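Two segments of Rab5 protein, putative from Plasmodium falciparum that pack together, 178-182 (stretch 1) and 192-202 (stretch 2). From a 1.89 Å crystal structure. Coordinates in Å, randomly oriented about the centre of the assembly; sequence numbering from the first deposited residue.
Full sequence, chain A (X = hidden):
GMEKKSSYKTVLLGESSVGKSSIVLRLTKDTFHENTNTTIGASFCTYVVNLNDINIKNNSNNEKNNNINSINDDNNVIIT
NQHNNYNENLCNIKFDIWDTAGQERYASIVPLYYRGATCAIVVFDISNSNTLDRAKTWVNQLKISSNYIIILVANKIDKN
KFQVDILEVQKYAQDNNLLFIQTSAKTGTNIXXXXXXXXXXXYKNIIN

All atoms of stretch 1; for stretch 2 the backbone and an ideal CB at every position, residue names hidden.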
ATOM      1  N   LEU A 178       5.464 -10.948  20.218  1.00 18.90           N
ATOM      2  CA  LEU A 178       5.097  -9.582  19.856  1.00 17.60           C
ATOM      3  C   LEU A 178       5.868  -8.650  20.773  1.00 17.44           C
ATOM      4  O   LEU A 178       6.184  -9.023  21.928  1.00 17.08           O
ATOM      5  CB  LEU A 178       3.594  -9.362  20.103  1.00 17.30           C
ATOM      6  CG  LEU A 178       2.592 -10.423  19.646  1.00 16.28           C
ATOM      7  CD1 LEU A 178       1.182 -10.022  20.041  1.00 16.21           C
ATOM      8  CD2 LEU A 178       2.686 -10.654  18.145  1.00 13.46           C
ATOM      9  N   LEU A 179       6.179  -7.464  20.257  1.00 15.82           N
ATOM     10  CA  LEU A 179       6.470  -6.317  21.101  1.00 16.19           C
ATOM     11  C   LEU A 179       5.191  -5.905  21.848  1.00 15.66           C
ATOM     12  O   LEU A 179       4.065  -6.152  21.385  1.00 14.89           O
ATOM     13  CB  LEU A 179       7.009  -5.139  20.262  1.00 15.57           C
ATOM     14  CG  LEU A 179       8.307  -5.392  19.481  1.00 16.11           C
ATOM     15  CD1 LEU A 179       8.660  -4.178  18.619  1.00 15.88           C
ATOM     16  CD2 LEU A 179       9.452  -5.695  20.447  1.00 16.84           C
ATOM     17  N   PHE A 180       5.374  -5.354  23.038  1.00 16.29           N
ATOM     18  CA  PHE A 180       4.243  -4.901  23.858  1.00 17.02           C
ATOM     19  C   PHE A 180       4.560  -3.567  24.547  1.00 17.18           C
ATOM     20  O   PHE A 180       5.665  -3.354  25.036  1.00 16.21           O
ATOM     21  CB  PHE A 180       3.831  -5.989  24.870  1.00 17.66           C
ATOM     22  CG  PHE A 180       2.767  -5.545  25.849  1.00 19.21           C
ATOM     23  CD1 PHE A 180       1.420  -5.536  25.475  1.00 19.98           C
ATOM     24  CD2 PHE A 180       3.108  -5.144  27.138  1.00 20.49           C
ATOM     25  CE1 PHE A 180       0.427  -5.114  26.373  1.00 21.65           C
ATOM     26  CE2 PHE A 180       2.119  -4.716  28.052  1.00 22.03           C
ATOM     27  CZ  PHE A 180       0.777  -4.713  27.673  1.00 19.96           C
ATOM     28  N   ILE A 181       3.582  -2.658  24.580  1.00 18.14           N
ATOM     29  CA  ILE A 181       3.758  -1.391  25.270  1.00 17.92           C
ATOM     30  C   ILE A 181       2.405  -0.901  25.832  1.00 18.43           C
ATOM     31  O   ILE A 181       1.346  -1.183  25.271  1.00 18.37           O
ATOM     32  CB  ILE A 181       4.477  -0.346  24.360  1.00 18.65           C
ATOM     33  CG1 ILE A 181       4.899   0.902  25.157  1.00 17.80           C
ATOM     34  CG2 ILE A 181       3.622  -0.021  23.094  1.00 16.57           C
ATOM     35  CD1 ILE A 181       6.042   1.654  24.539  1.00 17.98           C
ATOM     36  N   GLN A 182       2.449  -0.231  26.977  1.00 18.46           N
ATOM     37  CA  GLN A 182       1.259   0.358  27.582  1.00 18.37           C
ATOM     38  C   GLN A 182       1.341   1.856  27.368  1.00 18.12           C
ATOM     39  O   GLN A 182       2.377   2.461  27.639  1.00 17.90           O
ATOM     40  CB  GLN A 182       1.216   0.061  29.078  1.00 19.05           C
ATOM     41  CG  GLN A 182       0.924  -1.386  29.422  1.00 20.26           C
ATOM     42  CD  GLN A 182       0.826  -1.576  30.917  1.00 25.11           C
ATOM     43  OE1 GLN A 182      -0.105  -1.075  31.542  1.00 27.46           O
ATOM     44  NE2 GLN A 182       1.797  -2.275  31.504  1.00 26.02           N
ATOM     45  N   UNK A 192       5.559   8.025  21.781  1.00 17.75           N
ATOM     46  CA  UNK A 192       6.761   8.037  20.947  1.00 18.79           C
ATOM     47  C   UNK A 192       7.482   6.699  21.053  1.00 17.89           C
ATOM     48  O   UNK A 192       8.041   6.210  20.057  1.00 17.54           O
ATOM     49  CB  UNK A 192       7.694   9.180  21.354  1.00 18.79           C
ATOM     50  N   UNK A 193       7.425   6.101  22.242  1.00 17.49           N
ATOM     51  CA  UNK A 193       8.107   4.830  22.520  1.00 17.71           C
ATOM     52  C   UNK A 193       7.564   3.672  21.664  1.00 17.27           C
ATOM     53  O   UNK A 193       8.282   2.725  21.364  1.00 16.17           O
ATOM     54  CB  UNK A 193       7.966   4.482  24.003  1.00 17.71           C
ATOM     55  N   UNK A 194       6.298   3.755  21.248  1.00 16.68           N
ATOM     56  CA  UNK A 194       5.789   2.756  20.289  1.00 16.56           C
ATOM     57  C   UNK A 194       6.760   2.676  19.106  1.00 16.13           C
ATOM     58  O   UNK A 194       7.181   1.606  18.684  1.00 15.95           O
ATOM     59  CB  UNK A 194       4.380   3.113  19.811  1.00 16.56           C
ATOM     60  N   UNK A 195       7.107   3.832  18.567  1.00 16.32           N
ATOM     61  CA  UNK A 195       7.873   3.911  17.352  1.00 16.92           C
ATOM     62  C   UNK A 195       9.359   3.751  17.624  1.00 17.59           C
ATOM     63  O   UNK A 195      10.085   3.286  16.754  1.00 16.68           O
ATOM     64  CB  UNK A 195       7.601   5.239  16.642  1.00 16.92           C
ATOM     65  N   UNK A 196       9.791   4.066  18.849  1.00 18.14           N
ATOM     66  CA  UNK A 196      11.189   3.816  19.246  1.00 19.36           C
ATOM     67  C   UNK A 196      11.461   2.320  19.211  1.00 19.31           C
ATOM     68  O   UNK A 196      12.477   1.882  18.650  1.00 19.13           O
ATOM     69  CB  UNK A 196      11.478   4.379  20.639  1.00 19.36           C
ATOM     70  N   UNK A 197      10.545   1.556  19.807  1.00 18.89           N
ATOM     71  CA  UNK A 197      10.620   0.100  19.877  1.00 19.99           C
ATOM     72  C   UNK A 197      10.597  -0.534  18.485  1.00 19.47           C
ATOM     73  O   UNK A 197      11.416  -1.424  18.180  1.00 19.41           O
ATOM     74  CB  UNK A 197       9.465  -0.446  20.719  1.00 19.99           C
ATOM     75  N   UNK A 198       9.666  -0.069  17.643  1.00 18.74           N
ATOM     76  CA  UNK A 198       9.589  -0.514  16.250  1.00 18.21           C
ATOM     77  C   UNK A 198      10.859  -0.214  15.475  1.00 18.36           C
ATOM     78  O   UNK A 198      11.369  -1.077  14.766  1.00 18.35           O
ATOM     79  CB  UNK A 198       8.398   0.146  15.552  1.00 18.21           C
ATOM     80  N   UNK A 199      11.345   1.021  15.583  1.00 18.54           N
ATOM     81  CA  UNK A 199      12.560   1.431  14.892  1.00 18.85           C
ATOM     82  C   UNK A 199      13.779   0.596  15.335  1.00 19.48           C
ATOM     83  O   UNK A 199      14.581   0.157  14.487  1.00 18.42           O
ATOM     84  CB  UNK A 199      12.821   2.918  15.142  1.00 18.85           C
ATOM     85  N   UNK A 200      13.912   0.367  16.644  1.00 19.81           N
ATOM     86  CA  UNK A 200      14.976  -0.528  17.169  1.00 21.23           C
ATOM     87  C   UNK A 200      14.899  -1.920  16.517  1.00 20.54           C
ATOM     88  O   UNK A 200      15.900  -2.484  16.087  1.00 20.65           O
ATOM     89  CB  UNK A 200      14.859  -0.661  18.689  1.00 21.23           C
ATOM     90  N   UNK A 201      13.685  -2.461  16.441  1.00 20.29           N
ATOM     91  CA  UNK A 201      13.451  -3.749  15.817  1.00 19.29           C
ATOM     92  C   UNK A 201      13.733  -3.752  14.291  1.00 19.36           C
ATOM     93  O   UNK A 201      14.315  -4.704  13.779  1.00 18.12           O
ATOM     94  CB  UNK A 201      12.004  -4.173  16.079  1.00 19.29           C
ATOM     95  N   UNK A 202      13.330  -2.700  13.570  1.00 19.11           N
ATOM     96  CA  UNK A 202      13.654  -2.613  12.140  1.00 19.75           C
ATOM     97  C   UNK A 202      15.177  -2.620  11.941  1.00 20.85           C
ATOM     98  O   UNK A 202      15.689  -3.339  11.085  1.00 20.47           O
ATOM     99  CB  UNK A 202      13.042  -1.352  11.526  1.00 19.75           C
TER

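Stretch 2 is a helix lying nearly antiparallel to the strand of stretch 1, at 165°, with 9.1 Å between the axes. The strand alternates: Leu 179 and Ile 181 point toward the helix, Phe 180 away. What the strand offers is therefore two aliphatic knobs with a backbone carbonyl between them, and no charge.

Position 192 points away from the strand and finds nothing near its CB. Stretch 1 sets no rule there; the residue is Lys 192, which makes no contact with stretch 1.

Position 193 points toward the strand, and its ideal CB lies only 3.5 Å from Ile 181 CD1. With a methyl already this close, a small residue or a longer one that turns aside would fit. It is Asn 193: its CB touches that methyl, and Asn 193 ND2 is hydrogen-bonded to a residue just outside the stretches.

Position 194 points sideways, its ideal CB 4.6 Å from Ile 181 CG2. An aliphatic chain of moderate size, Val, Ile or Leu, could cover that methyl. The residue is Ile 194, with chi1 m, and its CG1 packs 3.9 Å from Ile 181 CG2.

Positions 195 and 196 are out of reach of the strand, which says nothing about their identity; they are Phe 195 and Tyr 196.

Position 197 is central. Its CB points toward the strand, 4.4 Å from Leu 179 CD1, and the space ahead runs between Leu 179 and Ile 181 toward the carbonyl of Phe 180. A long, flexible apolar chain suits this best, though Leu or Ile could fill part of it. The residue is Met 197, in m, t, p: SD lies 3.6 Å from Ile 181 CD1, while CE reaches 4.2 Å from Leu 179 CD2 and 3.6 Å from Phe 180 O. One side chain thus spans both knobs.

Position 198 points sideways, its ideal CB 5.3 Å from Leu 179 CD1, so a residue must extend to make contact; Leu, Met or Ile are candidates. It is Leu 198, whose end comes nearer, placing CD2 4.2 Å from Leu 179 CD1.

Position 199 is out of reach, and is Ala 199. Position 200 points toward the strand but has no partner within range, so a polar residue is tolerable; it is Glu 200.

Position 201 points toward the strand, its ideal CB 4.2 Å from Leu 179 CD1. Most helix-compatible residues with a CB can supply this touch, and stretch 1 asks little of the atoms beyond it. Glu 201 supplies it.

Position 202 is out of reach, and is Ile 202.

Stretch 2 192-202: KNIFYMLAEEI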
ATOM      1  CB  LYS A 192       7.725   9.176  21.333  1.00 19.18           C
ATOM      2  CG  LYS A 192       7.266  10.593  20.952  1.00 19.49           C
ATOM      3  CD  LYS A 192       8.415  11.563  21.300  1.00 21.40           C
ATOM      4  CE  LYS A 192       7.942  12.872  21.911  1.00 26.73           C
ATOM      5  NZ  LYS A 192       8.030  13.983  20.901  1.00 28.56           N
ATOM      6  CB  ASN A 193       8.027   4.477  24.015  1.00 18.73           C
ATOM      7  CG  ASN A 193       9.025   5.268  24.885  1.00 23.26           C
ATOM      8  OD1 ASN A 193      10.079   5.696  24.429  1.00 27.22           O
ATOM      9  ND2 ASN A 193       8.696   5.417  26.164  1.00 28.67           N
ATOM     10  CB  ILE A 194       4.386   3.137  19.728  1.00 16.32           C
ATOM     11  CG1 ILE A 194       3.314   3.111  20.819  1.00 15.93           C
ATOM     12  CG2 ILE A 194       4.018   2.226  18.533  1.00 17.81           C
ATOM     13  CD1 ILE A 194       1.959   3.773  20.391  1.00 16.92           C
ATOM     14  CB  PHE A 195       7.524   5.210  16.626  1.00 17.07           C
ATOM     15  CG  PHE A 195       6.103   5.220  16.133  1.00 16.64           C
ATOM     16  CD1 PHE A 195       5.786   4.670  14.895  1.00 16.50           C
ATOM     17  CD2 PHE A 195       5.074   5.705  16.944  1.00 17.25           C
ATOM     18  CE1 PHE A 195       4.483   4.650  14.446  1.00 17.68           C
ATOM     19  CE2 PHE A 195       3.762   5.684  16.522  1.00 18.06           C
ATOM     20  CZ  PHE A 195       3.456   5.151  15.265  1.00 17.99           C
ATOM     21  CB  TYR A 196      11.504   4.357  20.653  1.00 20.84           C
ATOM     22  CG  TYR A 196      11.475   5.876  20.786  1.00 23.04           C
ATOM     23  CD1 TYR A 196      11.458   6.703  19.667  1.00 24.61           C
ATOM     24  CD2 TYR A 196      11.496   6.479  22.044  1.00 25.18           C
ATOM     25  CE1 TYR A 196      11.424   8.096  19.796  1.00 25.57           C
ATOM     26  CE2 TYR A 196      11.462   7.861  22.182  1.00 26.20           C
ATOM     27  CZ  TYR A 196      11.425   8.658  21.055  1.00 24.55           C
ATOM     28  OH  TYR A 196      11.408  10.032  21.194  1.00 26.88           O
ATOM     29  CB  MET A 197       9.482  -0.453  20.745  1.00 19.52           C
ATOM     30  CG  MET A 197       9.627  -0.156  22.268  1.00 20.70           C
ATOM     31  SD  MET A 197       8.295  -0.889  23.256  1.00 22.22           S
ATOM     32  CE  MET A 197       8.755  -2.605  23.252  1.00 23.58           C
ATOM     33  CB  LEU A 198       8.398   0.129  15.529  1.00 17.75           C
ATOM     34  CG  LEU A 198       7.005  -0.393  15.900  1.00 17.05           C
ATOM     35  CD1 LEU A 198       5.918   0.400  15.152  1.00 13.82           C
ATOM     36  CD2 LEU A 198       6.906  -1.895  15.592  1.00 12.29           C
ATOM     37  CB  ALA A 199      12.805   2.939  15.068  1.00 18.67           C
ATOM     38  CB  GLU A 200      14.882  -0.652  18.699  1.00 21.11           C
ATOM     39  CG  GLU A 200      15.222   0.641  19.450  1.00 22.07           C
ATOM     40  CD  GLU A 200      14.780   0.642  20.915  0.50 22.61           C
ATOM     41  OE1 GLU A 200      13.951  -0.200  21.329  0.50 24.43           O
ATOM     42  OE2 GLU A 200      15.261   1.518  21.663  0.50 25.90           O
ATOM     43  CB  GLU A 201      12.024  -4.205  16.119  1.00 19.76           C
ATOM     44  CG  GLU A 201      11.807  -5.688  15.940  1.00 19.27           C
ATOM     45  CD  GLU A 201      12.592  -6.546  16.930  1.00 22.73           C
ATOM     46  OE1 GLU A 201      12.912  -6.096  18.064  1.00 21.92           O
ATOM     47  OE2 GLU A 201      12.868  -7.694  16.555  1.00 21.07           O
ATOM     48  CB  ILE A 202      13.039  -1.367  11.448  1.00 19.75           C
ATOM     49  CG1 ILE A 202      11.513  -1.475  11.386  1.00 18.04           C
ATOM     50  CG2 ILE A 202      13.597  -1.204  10.030  1.00 19.06           C
ATOM     51  CD1 ILE A 202      10.815  -0.116  11.074  1.00 19.01           C
TER
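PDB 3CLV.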